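Side-chain contacts in D-threo-3-hydroxyaspartate dehydratase (Delftia, PDB 3WQC), which catalyses the pyridoxal-phosphate-dependent deamination of D-threo-3-hydroxyaspartate to oxaloacetate and ammonium, and also dehydrates related 3-hydroxyaspartates and D-serine: residues I143-D148 with V154-T159; L161-G166 with R214-P219; A284-G289 with F322-A327. All coordinates share one frame; numbering follows the deposited sequence.

Contact 1 (I143-D148 with V154-T159); sequences IEIDTD and VGADDT
Val154 lies alongside Ile145 in a parallel bridge, and its main chain is held by Glu144 and Asp146, the residues flanking Ile145. Val154 N gives a hydrogen bond to Glu144 O (2.8 Å), while Val154 O receives one from Asp146 N, also 2.8 Å long and nearly straight at 169°. The same Val154 O meets Ile145 CA in a CA-H...O contact of 3.3 Å. Packing is close on the buried face. Val154 CG2, anti to its own carbonyl carbon, leans back toward the start of the longer strand and touches Ile143 CG2 at 3.9 Å. On the other flank, with CG1 beside the backbone N (chi1 -55°), Ile145 CG2 is left anti to it and lies against Ala156 CB at 3.7 Å.

Past the Asp146 N bond the grip slackens, on the partly exposed side formed by Asp146, Gly155 and Ala156. Ala156 N reaches Asp146 O only through a weak bond of 3.5 Å, bent to 140°, and beyond it the chain turns off in a type I turn from Gly155 to Asp158. The Asp146 carboxylate looks elsewhere: OD1 bonds to Gly149 N, and the residue packs on Gln278 of the second subunit.

This pairing adds 154-155 to the edge of strand 140-146, itself part of the parallel sheet of the alanine racemase-like barrel; Glu144 lies on the opposite face, its side chain about 5 Å from the pyridoxal phosphate. Outside, Ile143, Ile145 and Val154 face helix 159-171, Ile145 and Ala156 also meet helix 192-215, and strand 175-180 runs along the far edge of 140-146.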
loop_
_atom_site.group_PDB
_atom_site.type_symbol
_atom_site.label_atom_id
_atom_site.label_comp_id
_atom_site.label_asym_id
_atom_site.label_seq_id
_atom_site.Cartn_x
_atom_site.Cartn_y
_atom_site.Cartn_z
ATOM N N ILE B 143 -12.097 -0.299 -27.919
ATOM C CA ILE B 143 -13.347 -0.481 -27.138
ATOM C C ILE B 143 -13.102 -1.627 -26.167
ATOM O O ILE B 143 -12.698 -2.757 -26.582
ATOM C CB ILE B 143 -14.560 -0.755 -28.042
ATOM C CG1 ILE B 143 -14.722 0.454 -29.033
ATOM C CG2 ILE B 143 -15.790 -1.028 -27.145
ATOM C CD1 ILE B 143 -15.805 0.184 -30.100
ATOM N N GLU B 144 -13.323 -1.381 -24.893
ATOM C CA GLU B 144 -13.165 -2.450 -23.886
ATOM C C GLU B 144 -14.383 -3.393 -23.841
ATOM O O GLU B 144 -15.527 -2.884 -23.842
ATOM C CB GLU B 144 -12.906 -1.834 -22.488
ATOM C CG GLU B 144 -12.536 -2.925 -21.434
ATOM C CD GLU B 144 -12.010 -2.398 -20.133
ATOM O OE1 GLU B 144 -11.417 -3.254 -19.415
ATOM O OE2 GLU B 144 -12.229 -1.198 -19.823
ATOM N N ILE B 145 -14.141 -4.711 -23.812
ATOM C CA ILE B 145 -15.175 -5.729 -23.901
ATOM C C ILE B 145 -15.203 -6.433 -22.534
ATOM O O ILE B 145 -14.156 -6.787 -21.969
ATOM C CB ILE B 145 -14.841 -6.725 -25.018
ATOM C CG1 ILE B 145 -14.622 -5.980 -26.354
ATOM C CG2 ILE B 145 -15.985 -7.775 -25.115
ATOM C CD1 ILE B 145 -15.782 -5.087 -26.799
ATOM N N ASP B 146 -16.395 -6.682 -22.023
ATOM C CA ASP B 146 -16.604 -7.456 -20.781
ATOM C C ASP B 146 -16.880 -8.893 -21.250
ATOM O O ASP B 146 -17.921 -9.178 -21.899
ATOM C CB ASP B 146 -17.840 -6.921 -20.048
ATOM C CG ASP B 146 -18.173 -7.716 -18.814
ATOM O OD1 ASP B 146 -17.431 -8.676 -18.525
ATOM O OD2 ASP B 146 -19.204 -7.399 -18.156
ATOM N N THR B 147 -15.920 -9.800 -21.059
ATOM C CA THR B 147 -16.063 -11.191 -21.482
ATOM C C THR B 147 -16.347 -12.109 -20.308
ATOM O O THR B 147 -16.740 -13.263 -20.538
ATOM C CB THR B 147 -14.813 -11.708 -22.245
ATOM O OG1 THR B 147 -13.624 -11.519 -21.422
ATOM C CG2 THR B 147 -14.635 -10.980 -23.559
ATOM N N ASP B 148 -16.191 -11.647 -19.049
ATOM C CA ASP B 148 -16.400 -12.529 -17.893
ATOM C C ASP B 148 -17.107 -11.934 -16.659
ATOM O O ASP B 148 -17.156 -12.596 -15.593
ATOM C CB ASP B 148 -15.047 -13.149 -17.503
ATOM C CG ASP B 148 -14.147 -12.084 -16.832
ATOM O OD1 ASP B 148 -14.442 -10.854 -17.018
ATOM O OD2 ASP B 148 -13.146 -12.487 -16.167
ATOM N N VAL B 154 -18.031 -3.262 -22.587
ATOM C CA VAL B 154 -19.296 -3.542 -23.289
ATOM C C VAL B 154 -19.470 -5.052 -23.310
ATOM O O VAL B 154 -18.480 -5.795 -23.660
ATOM C CB VAL B 154 -19.152 -3.006 -24.758
ATOM C CG1 VAL B 154 -20.447 -3.298 -25.536
ATOM C CG2 VAL B 154 -18.793 -1.531 -24.737
ATOM N N GLY B 155 -20.674 -5.564 -23.103
ATOM C CA GLY B 155 -20.821 -7.025 -23.289
ATOM C C GLY B 155 -20.472 -7.495 -24.689
ATOM O O GLY B 155 -20.791 -6.815 -25.708
ATOM N N ALA B 156 -19.797 -8.645 -24.764
ATOM C CA ALA B 156 -19.354 -9.114 -26.077
ATOM C C ALA B 156 -20.561 -9.323 -27.045
ATOM O O ALA B 156 -20.387 -9.213 -28.256
ATOM C CB ALA B 156 -18.523 -10.395 -25.951
ATOM N N ASP B 157 -21.736 -9.622 -26.494
ATOM C CA ASP B 157 -22.905 -9.840 -27.321
ATOM C C ASP B 157 -23.790 -8.600 -27.497
ATOM O O ASP B 157 -24.872 -8.722 -28.094
ATOM C CB ASP B 157 -23.750 -10.933 -26.799
ATOM C CG ASP B 157 -24.012 -10.838 -25.429
ATOM O OD1 ASP B 157 -23.596 -9.833 -24.717
ATOM O OD2 ASP B 157 -24.554 -11.868 -25.009
ATOM N N ASP B 158 -23.321 -7.433 -27.038
ATOM C CA ASP B 158 -24.125 -6.229 -27.044
ATOM C C ASP B 158 -23.852 -5.468 -28.363
ATOM O O ASP B 158 -23.282 -4.344 -28.344
ATOM C CB ASP B 158 -23.852 -5.373 -25.792
ATOM C CG ASP B 158 -24.905 -4.266 -25.654
ATOM O OD1 ASP B 158 -25.667 -3.978 -26.730
ATOM O OD2 ASP B 158 -24.948 -3.636 -24.541
ATOM N N THR B 159 -24.210 -6.085 -29.503
ATOM C CA THR B 159 -23.930 -5.492 -30.842
ATOM C C THR B 159 -24.427 -4.043 -30.891
ATOM O O THR B 159 -23.733 -3.207 -31.457
ATOM C CB THR B 159 -24.506 -6.386 -31.942
ATOM O OG1 THR B 159 -23.747 -7.612 -31.872
ATOM C CG2 THR B 159 -24.296 -5.865 -33.292
#

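Contact 2 (L161-G166 with R214-P219); sequences LLLAIG and RAAGLP
Leu163 and Ala216 meet where the end of one helix comes up to the flank of another. Followed outward, the leucine closes in on a single methyl. Its CB is still 5.0 Å from Ala216 CB; its CG, swung anti to the carbonyl carbon, comes within 3.7 Å of that methyl. The two branches then straddle it, Leu163 CD2 at 3.6 Å and CD1 at 3.9 Å from Ala216 CB, so the isobutyl group is laid over the alanine by its whole forked end. The second torsion of Leu163, 24°, is far from staggered, and the exact setting of the two methyls should be read with that in mind.

One turn further along the helix, the roles are reversed. Leu218 sends its side chain toward Gly166, which has no side chain and therefore offers bare main chain. Leu218 CD1 rests on Gly166 CA at 4.1 Å, and CD2 sits 4.0 Å from Gly166 O. Hydrocarbon against peptide is all there is here: no hydrogen bond joins the two segments. The packing continues beyond them, as Ala216 also touches Arg167 and Leu218 touches His170, both on the same helix, 159-171.

What positions Ala216 and Leu218 is the way their own helix ends. Gly217, with positive phi (84°), is the C-prime residue of a Schellman motif: Gly217 N bonds to Arg214 O at 2.9 Å, and the chain leaves helix 192-215 with Leu218 folded back toward its neighbour. A Schellman-terminated helix whose first apolar residue beyond the glycine packs on the adjacent helix is here part of the outer helical layer of a TIM-type α/β barrel.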
loop_
_atom_site.group_PDB
_atom_site.type_symbol
_atom_site.label_atom_id
_atom_site.label_comp_id
_atom_site.label_asym_id
_atom_site.label_seq_id
_atom_site.Cartn_x
_atom_site.Cartn_y
_atom_site.Cartn_z
ATOM N N LEU B 161 -24.760 -1.642 -28.757
ATOM C CA LEU B 161 -23.919 -0.650 -28.023
ATOM C C LEU B 161 -22.513 -0.645 -28.636
ATOM O O LEU B 161 -21.906 0.432 -28.787
ATOM C CB LEU B 161 -23.821 -0.940 -26.541
ATOM C CG LEU B 161 -22.884 -0.080 -25.686
ATOM C CD1 LEU B 161 -23.371 1.364 -25.800
ATOM C CD2 LEU B 161 -22.929 -0.545 -24.220
ATOM N N LEU B 162 -21.973 -1.815 -29.012
ATOM C CA LEU B 162 -20.634 -1.881 -29.709
ATOM C C LEU B 162 -20.688 -0.981 -30.937
ATOM O O LEU B 162 -19.744 -0.201 -31.194
ATOM C CB LEU B 162 -20.265 -3.291 -30.236
ATOM C CG LEU B 162 -19.743 -4.231 -29.317
ATOM C CD1 LEU B 162 -19.604 -5.594 -30.053
ATOM C CD2 LEU B 162 -18.311 -3.751 -28.891
ATOM N N LEU B 163 -21.736 -1.159 -31.782
ATOM C CA LEU B 163 -21.769 -0.351 -33.008
ATOM C C LEU B 163 -21.902 1.142 -32.700
ATOM O O LEU B 163 -21.391 2.001 -33.438
ATOM C CB LEU B 163 -22.878 -0.829 -33.962
ATOM C CG LEU B 163 -22.495 -2.047 -34.795
ATOM C CD1 LEU B 163 -21.436 -2.993 -34.350
ATOM C CD2 LEU B 163 -23.664 -2.577 -35.592
ATOM N N ALA B 164 -22.779 1.445 -31.685
ATOM C CA ALA B 164 -22.991 2.858 -31.386
ATOM C C ALA B 164 -21.666 3.542 -30.955
ATOM O O ALA B 164 -21.318 4.631 -31.393
ATOM C CB ALA B 164 -24.013 2.994 -30.228
ATOM N N ILE B 165 -20.882 2.812 -30.135
ATOM C CA ILE B 165 -19.584 3.379 -29.721
ATOM C C ILE B 165 -18.613 3.402 -30.899
ATOM O O ILE B 165 -17.927 4.444 -31.116
ATOM C CB ILE B 165 -19.013 2.498 -28.582
ATOM C CG1 ILE B 165 -19.922 2.609 -27.344
ATOM C CG2 ILE B 165 -17.562 2.910 -28.255
ATOM C CD1 ILE B 165 -19.573 1.509 -26.307
ATOM N N GLY B 166 -18.545 2.284 -31.667
ATOM C CA GLY B 166 -17.624 2.308 -32.785
ATOM C C GLY B 166 -17.947 3.389 -33.833
ATOM O O GLY B 166 -17.027 4.042 -34.335
ATOM N N ARG B 214 -16.468 -5.374 -37.363
ATOM C CA ARG B 214 -16.034 -5.461 -38.789
ATOM C C ARG B 214 -17.237 -5.830 -39.687
ATOM O O ARG B 214 -17.325 -5.356 -40.814
ATOM C CB ARG B 214 -14.982 -6.579 -38.893
ATOM C CG ARG B 214 -13.673 -6.160 -38.149
ATOM C CD ARG B 214 -12.721 -7.468 -38.282
ATOM N NE ARG B 214 -11.624 -7.410 -37.497
ATOM C CZ ARG B 214 -11.149 -8.380 -36.787
ATOM N NH1 ARG B 214 -11.604 -9.686 -36.845
ATOM N NH2 ARG B 214 -10.163 -8.068 -36.036
ATOM N N ALA B 215 -18.198 -6.610 -39.156
ATOM C CA ALA B 215 -19.420 -6.954 -39.953
ATOM C C ALA B 215 -20.242 -5.659 -40.250
ATOM O O ALA B 215 -20.907 -5.599 -41.280
ATOM C CB ALA B 215 -20.271 -7.995 -39.210
ATOM N N ALA B 216 -20.134 -4.637 -39.415
ATOM C CA ALA B 216 -20.783 -3.324 -39.601
ATOM C C ALA B 216 -19.944 -2.385 -40.432
ATOM O O ALA B 216 -20.265 -1.178 -40.536
ATOM C CB ALA B 216 -21.137 -2.720 -38.200
ATOM N N GLY B 217 -18.813 -2.844 -40.991
ATOM C CA GLY B 217 -17.961 -1.952 -41.829
ATOM C C GLY B 217 -16.993 -1.104 -41.063
ATOM O O GLY B 217 -16.395 -0.214 -41.654
ATOM N N LEU B 218 -16.842 -1.396 -39.750
ATOM C CA LEU B 218 -15.958 -0.535 -38.907
ATOM C C LEU B 218 -14.593 -1.211 -38.790
ATOM O O LEU B 218 -14.540 -2.453 -38.756
ATOM C CB LEU B 218 -16.564 -0.399 -37.474
ATOM C CG LEU B 218 -17.881 0.408 -37.482
ATOM C CD1 LEU B 218 -18.575 0.146 -36.181
ATOM C CD2 LEU B 218 -17.523 1.896 -37.653
ATOM N N PRO B 219 -13.502 -0.419 -38.772
ATOM C CA PRO B 219 -12.192 -1.070 -38.599
ATOM C C PRO B 219 -12.051 -1.621 -37.199
ATOM O O PRO B 219 -12.569 -1.021 -36.196
ATOM C CB PRO B 219 -11.208 0.092 -38.775
ATOM C CG PRO B 219 -11.995 1.352 -38.379
ATOM C CD PRO B 219 -13.481 1.067 -38.704
#

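Contact 3 (A284-G289 with F322-A327); sequences AIVDAG and FVLTGA
The apolar side-chain part of this contact is Val286 against Leu324. Val286 CG2 touches Leu324 CD2 at 3.9 Å, the two side chains crossing at a slant. Val286 has its CG1 anti to the carbonyl carbon (chi1 -66°), which leaves CG2 between the backbone N and the carbonyl carbon and turned to the leucine.

A second kind of contact sets methyl groups against main chain. The other leucine branch, Leu324 CD1, lies 3.8 Å from Ala288 O, so the forked tip spans both the end of strand 283-286 and the loop that follows. Further on, Ala327 CB approaches Gly289 C at 4.1 Å, where the backbones come nearest, with 4.9 Å between Gly289 CA and Ala327 CA. Tyr308 packs on both Leu324 and Ala327.

Hydrogen bonding is of a third kind, and none of it passes directly between the segments. Each strand pairs antiparallel with strand 332-336: Ala284 bonds to Leu334 and Val286 to Gly332, while Thr325 and Gly326 together face Ile333 as a classic beta bulge. Asp287, bordering the contact, spends its carboxylate elsewhere, on Thr273 N, Thr20 and a salt bridge to Arg101 of the second subunit.

Two strands flanking the same third strand would stand well apart in a flat sheet; here their side chains touch, consistent with a curled sheet. The chemistry implies a division of labour: hydrogen bonds to strand 332-336 fix the strands, and apolar and methyl-to-peptide contacts join their buried sides.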
loop_
_atom_site.group_PDB
_atom_site.type_symbol
_atom_site.label_atom_id
_atom_site.label_comp_id
_atom_site.label_asym_id
_atom_site.label_seq_id
_atom_site.Cartn_x
_atom_site.Cartn_y
_atom_site.Cartn_z
ATOM N N ALA B 284 8.106 -14.518 16.318
ATOM C CA ALA B 284 9.247 -13.612 16.058
ATOM C C ALA B 284 8.633 -12.337 15.463
ATOM O O ALA B 284 7.692 -12.410 14.693
ATOM C CB ALA B 284 10.259 -14.247 15.061
ATOM N N ILE B 285 9.142 -11.168 15.842
ATOM C CA ILE B 285 8.635 -9.919 15.305
ATOM C C ILE B 285 9.676 -9.433 14.287
ATOM O O ILE B 285 10.909 -9.369 14.593
ATOM C CB ILE B 285 8.441 -8.866 16.448
ATOM C CG1 ILE B 285 7.585 -9.362 17.670
ATOM C CG2 ILE B 285 7.951 -7.556 15.837
ATOM C CD1 ILE B 285 6.405 -10.023 17.302
ATOM N N VAL B 286 9.217 -9.045 13.058
ATOM C CA VAL B 286 10.146 -8.573 12.039
ATOM C C VAL B 286 9.773 -7.147 11.678
ATOM O O VAL B 286 8.675 -6.654 12.044
ATOM C CB VAL B 286 10.106 -9.469 10.786
ATOM C CG1 VAL B 286 10.647 -10.878 11.134
ATOM C CG2 VAL B 286 8.700 -9.518 10.128
ATOM N N ASP B 287 10.713 -6.444 11.030
ATOM C CA ASP B 287 10.495 -5.052 10.590
ATOM C C ASP B 287 9.828 -4.893 9.242
ATOM O O ASP B 287 9.771 -3.776 8.722
ATOM C CB ASP B 287 11.809 -4.239 10.693
ATOM C CG ASP B 287 12.856 -4.714 9.718
ATOM O OD1 ASP B 287 12.641 -5.678 8.918
ATOM O OD2 ASP B 287 13.957 -4.107 9.716
ATOM N N ALA B 288 9.225 -5.962 8.740
ATOM C CA ALA B 288 8.345 -5.900 7.539
ATOM C C ALA B 288 6.880 -6.013 8.046
ATOM O O ALA B 288 6.406 -7.178 8.288
ATOM C CB ALA B 288 8.676 -7.009 6.515
ATOM N N GLY B 289 6.163 -4.891 8.254
ATOM C CA GLY B 289 4.758 -4.949 8.519
ATOM C C GLY B 289 3.960 -4.760 7.229
ATOM O O GLY B 289 4.502 -4.999 6.146
ATOM N N PHE B 322 6.258 -21.534 8.271
ATOM C CA PHE B 322 6.338 -20.187 8.888
ATOM C C PHE B 322 5.840 -19.147 7.937
ATOM O O PHE B 322 6.279 -19.125 6.757
ATOM C CB PHE B 322 7.785 -19.879 9.284
ATOM C CG PHE B 322 8.272 -20.768 10.447
ATOM C CD1 PHE B 322 7.785 -20.589 11.750
ATOM C CD2 PHE B 322 9.087 -21.826 10.173
ATOM C CE1 PHE B 322 8.236 -21.384 12.811
ATOM C CE2 PHE B 322 9.552 -22.663 11.195
ATOM C CZ PHE B 322 9.100 -22.460 12.507
ATOM N N VAL B 323 4.907 -18.333 8.431
ATOM C CA VAL B 323 4.427 -17.226 7.595
ATOM C C VAL B 323 4.309 -15.987 8.466
ATOM O O VAL B 323 4.461 -16.090 9.693
ATOM C CB VAL B 323 2.991 -17.553 7.005
ATOM C CG1 VAL B 323 3.026 -18.798 6.104
ATOM C CG2 VAL B 323 1.922 -17.696 8.131
ATOM N N LEU B 324 4.032 -14.805 7.905
ATOM C CA LEU B 324 3.694 -13.665 8.754
ATOM C C LEU B 324 2.194 -13.833 9.060
ATOM O O LEU B 324 1.300 -13.622 8.197
ATOM C CB LEU B 324 3.957 -12.377 7.982
ATOM C CG LEU B 324 5.424 -12.124 7.617
ATOM C CD1 LEU B 324 5.569 -10.641 7.071
ATOM C CD2 LEU B 324 6.310 -12.328 8.882
ATOM N N THR B 325 1.878 -14.194 10.297
ATOM C CA THR B 325 0.504 -14.459 10.643
ATOM C C THR B 325 -0.263 -13.139 10.941
ATOM O O THR B 325 -1.505 -13.141 10.976
ATOM C CB THR B 325 0.401 -15.419 11.853
ATOM O OG1 THR B 325 1.154 -14.825 12.927
ATOM C CG2 THR B 325 0.939 -16.816 11.517
ATOM N N GLY B 326 0.467 -12.041 11.205
ATOM C CA GLY B 326 -0.221 -10.761 11.437
ATOM C C GLY B 326 0.750 -9.650 11.042
ATOM O O GLY B 326 1.953 -9.911 10.813
ATOM N N ALA B 327 0.187 -8.465 10.926
ATOM C CA ALA B 327 1.036 -7.306 10.567
ATOM C C ALA B 327 0.407 -6.044 11.072
ATOM O O ALA B 327 -0.828 -5.819 10.960
ATOM C CB ALA B 327 1.169 -7.249 9.020
#

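Contacts 1 and 2 belong to one layered structure in the alanine racemase-like barrel: the first joins strands, the second sets the turn that ends helix 192-215 against helix 159-171, and they touch through helix 159-171, where Ile165 CD1 meets Val154 CG2 at 3.5 Å. Contact 3 stands alone in the serine dehydratase-type domain, across the chain's centre, with centres about 43 Å from contact 1 and about 53 Å from contact 2. It is fully buried, whereas the other two are partly so. Only contact 1 has hydrogen bonds between its segments; contacts 2 and 3 use leucine methyls against alkyl groups and bare peptide, one outside a barrel, the other between two strands that flank a third.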